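Local atomic coordinates of axin interactor, dorsalization-associated protein (PDB entry 2QZQ), a protein that acts as a ventralizing factor in the embryo by binding axin, disrupting its homodimerization and so inhibiting axin-mediated JNK activation. Residues L15-G29 against K60-I73. Sequence-based numbering, arbitrary orientation.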
ATOM      1  N   LEU A  15       3.952 -15.301  -7.618  1.00 23.91           N
ATOM      2  CA  LEU A  15       3.688 -14.599  -6.354  1.00 23.94           C
ATOM      3  C   LEU A  15       4.393 -13.258  -6.342  1.00 23.76           C
ATOM      4  O   LEU A  15       5.532 -13.120  -6.820  1.00 24.33           O
ATOM      5  CB  LEU A  15       4.123 -15.438  -5.142  1.00 23.60           C
ATOM      6  CG  LEU A  15       3.295 -16.677  -4.806  1.00 24.24           C
ATOM      7  CD1 LEU A  15       4.068 -17.527  -3.773  1.00 24.57           C
ATOM      8  CD2 LEU A  15       1.860 -16.352  -4.320  1.00 21.79           C
ATOM      9  N   LEU A  16       3.707 -12.262  -5.782  1.00 23.38           N
ATOM     10  CA  LEU A  16       4.220 -10.911  -5.793  1.00 22.07           C
ATOM     11  C   LEU A  16       4.607 -10.482  -4.388  1.00 21.78           C
ATOM     12  O   LEU A  16       3.846 -10.693  -3.440  1.00 21.27           O
ATOM     13  CB  LEU A  16       3.173  -9.955  -6.395  1.00 22.38           C
ATOM     14  CG  LEU A  16       3.436  -8.434  -6.356  1.00 21.97           C
ATOM     15  CD1 LEU A  16       4.596  -8.027  -7.246  1.00 23.43           C
ATOM     16  CD2 LEU A  16       2.176  -7.669  -6.706  1.00 21.08           C
ATOM     17  N   THR A  17       5.824  -9.954  -4.283  1.00 21.62           N
ATOM     18  CA  THR A  17       6.294  -9.222  -3.118  1.00 22.32           C
ATOM     19  C   THR A  17       6.366  -7.742  -3.447  1.00 21.87           C
ATOM     20  O   THR A  17       6.962  -7.343  -4.457  1.00 22.20           O
ATOM     21  CB  THR A  17       7.676  -9.689  -2.654  1.00 22.19           C
ATOM     22  OG1 THR A  17       7.645 -11.118  -2.500  1.00 22.72           O
ATOM     23  CG2 THR A  17       8.060  -9.023  -1.271  1.00 23.05           C
ATOM     24  N   LEU A  18       5.738  -6.928  -2.602  1.00 21.81           N
ATOM     25  CA  LEU A  18       5.892  -5.478  -2.722  1.00 21.25           C
ATOM     26  C   LEU A  18       6.701  -4.965  -1.558  1.00 21.36           C
ATOM     27  O   LEU A  18       6.276  -5.108  -0.390  1.00 22.18           O
ATOM     28  CB  LEU A  18       4.529  -4.790  -2.767  1.00 21.32           C
ATOM     29  CG  LEU A  18       3.638  -5.169  -3.944  1.00 21.86           C
ATOM     30  CD1 LEU A  18       2.212  -4.656  -3.752  1.00 22.16           C
ATOM     31  CD2 LEU A  18       4.252  -4.705  -5.254  1.00 22.19           C
ATOM     32  N   THR A  19       7.873  -4.405  -1.857  1.00 20.74           N
ATOM     33  CA  THR A  19       8.692  -3.774  -0.841  1.00 20.83           C
ATOM     34  C   THR A  19       8.205  -2.348  -0.712  1.00 19.46           C
ATOM     35  O   THR A  19       8.226  -1.596  -1.671  1.00 18.22           O
ATOM     36  CB  THR A  19      10.184  -3.743  -1.263  1.00 21.39           C
ATOM     37  OG1 THR A  19      10.617  -5.080  -1.554  1.00 23.08           O
ATOM     38  CG2 THR A  19      11.076  -3.133  -0.160  1.00 21.75           C
ATOM     39  N   ILE A  20       7.769  -1.971   0.477  1.00 19.34           N
ATOM     40  CA  ILE A  20       7.387  -0.588   0.704  1.00 18.41           C
ATOM     41  C   ILE A  20       8.651   0.071   1.187  1.00 19.45           C
ATOM     42  O   ILE A  20       9.139  -0.207   2.302  1.00 19.39           O
ATOM     43  CB  ILE A  20       6.261  -0.449   1.763  1.00 18.64           C
ATOM     44  CG1 ILE A  20       4.993  -1.210   1.339  1.00 19.17           C
ATOM     45  CG2 ILE A  20       5.999   1.027   2.083  1.00 17.17           C
ATOM     46  CD1 ILE A  20       3.934  -1.309   2.455  1.00 18.13           C
ATOM     47  N   GLU A  21       9.205   0.925   0.331  1.00 18.77           N
ATOM     48  CA  GLU A  21      10.474   1.565   0.627  1.00 19.60           C
ATOM     49  C   GLU A  21      10.234   2.758   1.520  1.00 18.51           C
ATOM     50  O   GLU A  21      10.726   2.809   2.631  1.00 18.07           O
ATOM     51  CB  GLU A  21      11.202   1.958  -0.661  1.00 18.93           C
ATOM     52  CG  GLU A  21      11.464   0.713  -1.532  1.00 21.05           C
ATOM     53  CD  GLU A  21      12.166   0.999  -2.859  1.00 22.36           C
ATOM     54  OE1 GLU A  21      12.114   2.142  -3.348  1.00 25.17           O
ATOM     55  OE2 GLU A  21      12.763   0.048  -3.416  1.00 26.61           O
ATOM     56  N   LYS A  22       9.466   3.718   1.021  1.00 17.65           N
ATOM     57  CA  LYS A  22       9.227   4.940   1.769  1.00 16.26           C
ATOM     58  C   LYS A  22       7.985   5.614   1.206  1.00 15.95           C
ATOM     59  O   LYS A  22       7.537   5.271   0.114  1.00 14.51           O
ATOM     60  CB  LYS A  22      10.429   5.868   1.684  1.00 15.75           C
ATOM     61  CG  LYS A  22      10.634   6.531   0.338  1.00 14.86           C
ATOM     62  CD  LYS A  22      11.964   7.248   0.278  1.00 17.57           C
ATOM     63  CE  LYS A  22      12.260   7.674  -1.158  1.00 20.01           C
ATOM     64  NZ  LYS A  22      13.498   8.489  -1.244  1.00 22.14           N
ATOM     65  N   ILE A  23       7.441   6.554   1.971  1.00 14.67           N
ATOM     66  CA  ILE A  23       6.345   7.373   1.500  1.00 13.87           C
ATOM     67  C   ILE A  23       6.688   8.843   1.725  1.00 14.82           C
ATOM     68  O   ILE A  23       7.114   9.240   2.827  1.00 15.05           O
ATOM     69  CB  ILE A  23       4.971   6.960   2.124  1.00 13.91           C
ATOM     70  CG1 ILE A  23       3.815   7.766   1.482  1.00 11.53           C
ATOM     71  CG2 ILE A  23       4.953   7.109   3.638  1.00 12.67           C
ATOM     72  CD1 ILE A  23       2.417   7.323   2.005  1.00 12.19           C
ATOM     73  N   GLY A  24       6.533   9.629   0.664  1.00 14.43           N
ATOM     74  CA  GLY A  24       6.681  11.076   0.713  1.00 15.02           C
ATOM     75  C   GLY A  24       5.375  11.731   1.114  1.00 15.59           C
ATOM     76  O   GLY A  24       4.302  11.433   0.543  1.00 16.17           O
ATOM     77  N   LEU A  25       5.461  12.618   2.099  1.00 15.75           N
ATOM     78  CA  LEU A  25       4.311  13.390   2.563  1.00 15.48           C
ATOM     79  C   LEU A  25       4.817  14.766   3.005  1.00 16.78           C
ATOM     80  O   LEU A  25       5.892  14.883   3.599  1.00 15.87           O
ATOM     81  CB  LEU A  25       3.606  12.662   3.727  1.00 15.89           C
ATOM     82  CG  LEU A  25       2.987  11.270   3.498  1.00 14.80           C
ATOM     83  CD1 LEU A  25       2.675  10.542   4.835  1.00 15.48           C
ATOM     84  CD2 LEU A  25       1.730  11.335   2.669  1.00 13.80           C
ATOM     85  N   LYS A  26       4.075  15.822   2.691  1.00 17.11           N
ATOM     86  CA  LYS A  26       4.541  17.169   3.026  1.00 20.00           C
ATOM     87  C   LYS A  26       4.781  17.277   4.541  1.00 19.28           C
ATOM     88  O   LYS A  26       5.665  17.977   4.990  1.00 19.03           O
ATOM     89  CB  LYS A  26       3.510  18.222   2.593  1.00 20.76           C
ATOM     90  CG  LYS A  26       3.507  18.538   1.099  1.00 26.88           C
ATOM     91  CD  LYS A  26       2.078  18.707   0.534  1.00 32.54           C
ATOM     92  CE  LYS A  26       1.591  20.150   0.507  1.00 35.95           C
ATOM     93  NZ  LYS A  26       0.715  20.370  -0.714  1.00 35.70           N
ATOM     94  N   ASP A  27       3.993  16.540   5.299  1.00 19.13           N
ATOM     95  CA  ASP A  27       4.014  16.609   6.763  1.00 18.66           C
ATOM     96  C   ASP A  27       4.421  15.244   7.330  1.00 17.91           C
ATOM     97  O   ASP A  27       4.011  14.897   8.430  1.00 16.86           O
ATOM     98  CB  ASP A  27       2.637  17.049   7.292  1.00 19.01           C
ATOM     99  CG  ASP A  27       1.489  16.212   6.732  1.00 21.68           C
ATOM    100  OD1 ASP A  27       1.739  15.303   5.895  1.00 22.37           O
ATOM    101  OD2 ASP A  27       0.329  16.464   7.127  1.00 21.85           O
ATOM    102  N   ALA A  28       5.258  14.488   6.591  1.00 16.78           N
ATOM    103  CA  ALA A  28       5.644  13.118   7.003  1.00 16.50           C
ATOM    104  C   ALA A  28       6.118  13.047   8.460  1.00 16.47           C
ATOM    105  O   ALA A  28       5.626  12.241   9.238  1.00 16.04           O
ATOM    106  CB  ALA A  28       6.742  12.546   6.079  1.00 16.57           C
ATOM    107  N   GLY A  29       7.075  13.903   8.807  1.00 16.30           N
ATOM    108  CA  GLY A  29       7.697  13.901  10.140  1.00 17.01           C
ATOM    109  C   GLY A  29       6.759  14.219  11.314  1.00 17.33           C
ATOM    110  O   GLY A  29       7.088  13.916  12.467  1.00 17.27           O
ATOM    111  N   LYS A  60      11.683   8.413  10.511  1.00 25.23           N
ATOM    112  CA  LYS A  60      10.938   9.578  10.007  1.00 24.85           C
ATOM    113  C   LYS A  60      11.903  10.701   9.660  1.00 24.84           C
ATOM    114  O   LYS A  60      12.913  10.905  10.344  1.00 24.83           O
ATOM    115  CB  LYS A  60       9.901  10.077  11.040  1.00 25.22           C
ATOM    116  CG  LYS A  60       8.881   9.021  11.536  1.00 25.21           C
ATOM    117  CD  LYS A  60       7.626   9.694  12.101  1.00 25.53           C
ATOM    118  CE  LYS A  60       7.947  10.736  13.197  1.00 24.57           C
ATOM    119  NZ  LYS A  60       6.722  11.060  13.981  1.00 23.04           N
ATOM    120  N   GLU A  61      11.608  11.396   8.572  1.00 23.81           N
ATOM    121  CA  GLU A  61      12.331  12.579   8.136  1.00 24.02           C
ATOM    122  C   GLU A  61      11.229  13.620   7.963  1.00 23.12           C
ATOM    123  O   GLU A  61      10.047  13.304   8.160  1.00 23.52           O
ATOM    124  CB  GLU A  61      13.055  12.355   6.788  1.00 24.15           C
ATOM    125  CG  GLU A  61      14.046  11.185   6.741  1.00 26.50           C
ATOM    126  CD  GLU A  61      14.825  11.047   5.401  1.00 27.22           C
ATOM    127  OE1 GLU A  61      14.375  11.510   4.313  1.00 28.91           O
ATOM    128  OE2 GLU A  61      15.917  10.434   5.450  1.00 33.98           O
ATOM    129  N   ASP A  62      11.602  14.838   7.601  1.00 22.07           N
ATOM    130  CA  ASP A  62      10.648  15.912   7.392  1.00 21.66           C
ATOM    131  C   ASP A  62       9.561  15.524   6.371  1.00 20.52           C
ATOM    132  O   ASP A  62       8.360  15.699   6.625  1.00 18.42           O
ATOM    133  CB  ASP A  62      11.365  17.163   6.880  1.00 22.86           C
ATOM    134  CG  ASP A  62      12.284  17.815   7.927  1.00 27.51           C
ATOM    135  OD1 ASP A  62      12.460  17.284   9.053  1.00 31.82           O
ATOM    136  OD2 ASP A  62      12.817  18.891   7.592  1.00 31.36           O
ATOM    137  N   THR A  63       9.981  14.997   5.219  1.00 18.87           N
ATOM    138  CA  THR A  63       9.023  14.727   4.136  1.00 19.40           C
ATOM    139  C   THR A  63       8.960  13.252   3.696  1.00 19.04           C
ATOM    140  O   THR A  63       8.234  12.919   2.761  1.00 18.40           O
ATOM    141  CB  THR A  63       9.252  15.641   2.915  1.00 19.70           C
ATOM    142  OG1 THR A  63      10.541  15.366   2.369  1.00 20.42           O
ATOM    143  CG2 THR A  63       9.206  17.095   3.305  1.00 21.13           C
ATOM    144  N   TYR A  64       9.678  12.371   4.394  1.00 18.33           N
ATOM    145  CA  TYR A  64       9.588  10.935   4.143  1.00 18.92           C
ATOM    146  C   TYR A  64       9.505  10.111   5.413  1.00 18.75           C
ATOM    147  O   TYR A  64      10.098  10.445   6.429  1.00 19.36           O
ATOM    148  CB  TYR A  64      10.772  10.427   3.282  1.00 18.29           C
ATOM    149  CG  TYR A  64      10.685  10.865   1.851  1.00 18.11           C
ATOM    150  CD1 TYR A  64       9.974  10.115   0.918  1.00 16.45           C
ATOM    151  CD2 TYR A  64      11.270  12.071   1.440  1.00 16.94           C
ATOM    152  CE1 TYR A  64       9.857  10.553  -0.405  1.00 17.02           C
ATOM    153  CE2 TYR A  64      11.154  12.522   0.116  1.00 20.18           C
ATOM    154  CZ  TYR A  64      10.463  11.741  -0.796  1.00 18.93           C
ATOM    155  OH  TYR A  64      10.348  12.174  -2.086  1.00 19.95           O
ATOM    156  N   ILE A  65       8.745   9.028   5.332  1.00 18.97           N
ATOM    157  CA  ILE A  65       8.772   7.989   6.334  1.00 18.73           C
ATOM    158  C   ILE A  65       9.291   6.765   5.615  1.00 19.05           C
ATOM    159  O   ILE A  65       8.725   6.344   4.603  1.00 16.54           O
ATOM    160  CB  ILE A  65       7.371   7.748   6.926  1.00 18.77           C
ATOM    161  CG1 ILE A  65       6.980   8.955   7.782  1.00 19.27           C
ATOM    162  CG2 ILE A  65       7.322   6.468   7.787  1.00 19.09           C
ATOM    163  CD1 ILE A  65       5.503   9.219   7.773  1.00 19.53           C
ATOM    164  N   HIS A  66      10.389   6.218   6.136  1.00 19.40           N
ATOM    165  CA  HIS A  66      11.005   5.007   5.588  1.00 19.88           C
ATOM    166  C   HIS A  66      10.444   3.763   6.275  1.00 20.65           C
ATOM    167  O   HIS A  66      10.349   3.714   7.504  1.00 20.78           O
ATOM    168  CB  HIS A  66      12.534   5.097   5.700  1.00 19.90           C
ATOM    169  CG  HIS A  66      13.101   6.252   4.936  1.00 20.26           C
ATOM    170  ND1 HIS A  66      13.166   7.526   5.451  1.00 22.70           N
ATOM    171  CD2 HIS A  66      13.546   6.338   3.668  1.00 19.69           C
ATOM    172  CE1 HIS A  66      13.637   8.350   4.535  1.00 19.83           C
ATOM    173  NE2 HIS A  66      13.873   7.651   3.441  1.00 23.49           N
ATOM    174  N   PHE A  67      10.036   2.787   5.459  1.00 20.18           N
ATOM    175  CA  PHE A  67       9.438   1.545   5.906  1.00 20.72           C
ATOM    176  C   PHE A  67      10.396   0.378   5.710  1.00 22.05           C
ATOM    177  O   PHE A  67      10.663  -0.379   6.669  1.00 21.56           O
ATOM    178  CB  PHE A  67       8.137   1.253   5.127  1.00 20.50           C
ATOM    179  CG  PHE A  67       6.928   1.985   5.662  1.00 19.22           C
ATOM    180  CD1 PHE A  67       6.052   1.363   6.555  1.00 19.63           C
ATOM    181  CD2 PHE A  67       6.694   3.317   5.305  1.00 19.17           C
ATOM    182  CE1 PHE A  67       4.942   2.064   7.061  1.00 17.84           C
ATOM    183  CE2 PHE A  67       5.597   4.029   5.814  1.00 18.21           C
ATOM    184  CZ  PHE A  67       4.716   3.403   6.694  1.00 17.27           C
ATOM    185  N   SER A  68      10.906   0.246   4.472  1.00 22.25           N
ATOM    186  CA  SER A  68      11.792  -0.856   4.072  1.00 23.09           C
ATOM    187  C   SER A  68      11.265  -2.189   4.575  1.00 23.16           C
ATOM    188  O   SER A  68      11.941  -2.888   5.328  1.00 23.97           O
ATOM    189  CB  SER A  68      13.218  -0.623   4.584  1.00 22.78           C
ATOM    190  OG  SER A  68      13.689   0.660   4.226  1.00 22.74           O
ATOM    191  N   VAL A  69      10.049  -2.529   4.165  1.00 23.18           N
ATOM    192  CA  VAL A  69       9.410  -3.762   4.572  1.00 22.98           C
ATOM    193  C   VAL A  69       8.746  -4.447   3.380  1.00 23.09           C
ATOM    194  O   VAL A  69       8.157  -3.779   2.521  1.00 22.01           O
ATOM    195  CB  VAL A  69       8.395  -3.510   5.718  1.00 22.89           C
ATOM    196  CG1 VAL A  69       7.164  -2.719   5.224  1.00 23.15           C
ATOM    197  CG2 VAL A  69       7.994  -4.826   6.386  1.00 23.64           C
ATOM    198  N   ASP A  70       8.852  -5.778   3.325  1.00 23.21           N
ATOM    199  CA  ASP A  70       8.213  -6.569   2.266  1.00 23.78           C
ATOM    200  C   ASP A  70       6.802  -6.965   2.652  1.00 23.48           C
ATOM    201  O   ASP A  70       6.553  -7.422   3.772  1.00 24.23           O
ATOM    202  CB  ASP A  70       9.003  -7.849   1.957  1.00 24.01           C
ATOM    203  CG  ASP A  70      10.342  -7.584   1.316  1.00 27.32           C
ATOM    204  OD1 ASP A  70      10.631  -6.433   0.880  1.00 28.75           O
ATOM    205  OD2 ASP A  70      11.122  -8.569   1.243  1.00 31.14           O
ATOM    206  N   VAL A  71       5.871  -6.775   1.732  1.00 22.21           N
ATOM    207  CA  VAL A  71       4.517  -7.253   1.913  1.00 22.17           C
ATOM    208  C   VAL A  71       4.250  -8.351   0.874  1.00 22.53           C
ATOM    209  O   VAL A  71       4.423  -8.129  -0.324  1.00 21.66           O
ATOM    210  CB  VAL A  71       3.470  -6.098   1.806  1.00 22.22           C
ATOM    211  CG1 VAL A  71       2.056  -6.618   1.972  1.00 22.41           C
ATOM    212  CG2 VAL A  71       3.778  -5.011   2.862  1.00 22.03           C
ATOM    213  N   GLU A  72       3.801  -9.511   1.352  1.00 22.23           N
ATOM    214  CA  GLU A  72       3.502 -10.661   0.501  1.00 22.49           C
ATOM    215  C   GLU A  72       2.044 -10.675   0.105  1.00 22.16           C
ATOM    216  O   GLU A  72       1.150 -10.797   0.952  1.00 22.01           O
ATOM    217  CB  GLU A  72       3.903 -11.987   1.206  1.00 22.38           C
ATOM    218  CG  GLU A  72       5.346 -11.982   1.777  1.00 23.63           C
ATOM    219  CD  GLU A  72       6.451 -11.977   0.712  1.00 25.66           C
ATOM    220  OE1 GLU A  72       6.179 -12.245  -0.488  1.00 25.28           O
ATOM    221  OE2 GLU A  72       7.610 -11.714   1.080  1.00 26.21           O
ATOM    222  N   ILE A  73       1.794 -10.540  -1.196  1.00 21.37           N
ATOM    223  CA  ILE A  73       0.421 -10.532  -1.712  1.00 21.36           C
ATOM    224  C   ILE A  73      -0.158 -11.950  -1.655  1.00 22.29           C
ATOM    225  O   ILE A  73       0.420 -12.891  -2.214  1.00 22.24           O
ATOM    226  CB  ILE A  73       0.372  -9.907  -3.135  1.00 21.15           C
ATOM    227  CG1 ILE A  73       0.801  -8.441  -3.053  1.00 22.29           C
ATOM    228  CG2 ILE A  73      -1.036  -9.988  -3.747  1.00 19.71           C
ATOM    229  CD1 ILE A  73      -0.053  -7.608  -2.087  1.00 24.34           C
TER
HETATM  230  O   HOH W   1       1.112 -12.759  -4.843  1.00 20.16           O
HETATM  231  O   HOH W   2       4.374 -13.072  -2.329  1.00 23.43           O
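Strands 15-24 and 64-72 pair antiparallel in the C2-type domain, with Leu18-Val71 and Ile20-Val69 as hydrogen-bonded pairs. Ser68 and Val69 both face Ile20, a G1 beta bulge that shifts the register by one. There Glu21 O accepts from Phe67 N (2.9 Å) and Ser68 N (3.2 Å), both on one face of its carbonyl plane. Thr17 OG1, also hydrogen-bonded to His151 NE2, donates to Glu72 OE1 (2.7 Å) on the syn side, 26° out of the carboxylate plane. The Glu72 chain is bent at chi2 (-69°), which turns its carboxylate toward Thr17. A water links Leu16 O to Glu72 OE1, and Arg6 forms a salt bridge to it. With an alanine in place of Glu72, Arg6 would probably lose this charge partner and Thr17 OG1 this acceptor. Thr19 OG1 donates a hydrogen bond to Asp70 OD1 (2.8 Å) from above the carboxylate plane. Lys22 runs extended across Tyr64, its NZ over the ring face in a cation-pi contact, 4.4 Å from the centroid. On the Leu18, Ile20 and Ile23 face, opposite Thr17 and Thr19, Ile20 CG2 packs on Phe67 CB (3.7 Å). Both residues touch Ile36 of strand 34-41, Leu18 reaches Phe88 of strand 85-94, and strand 144-151 pairs with the other edge of strand 15-24.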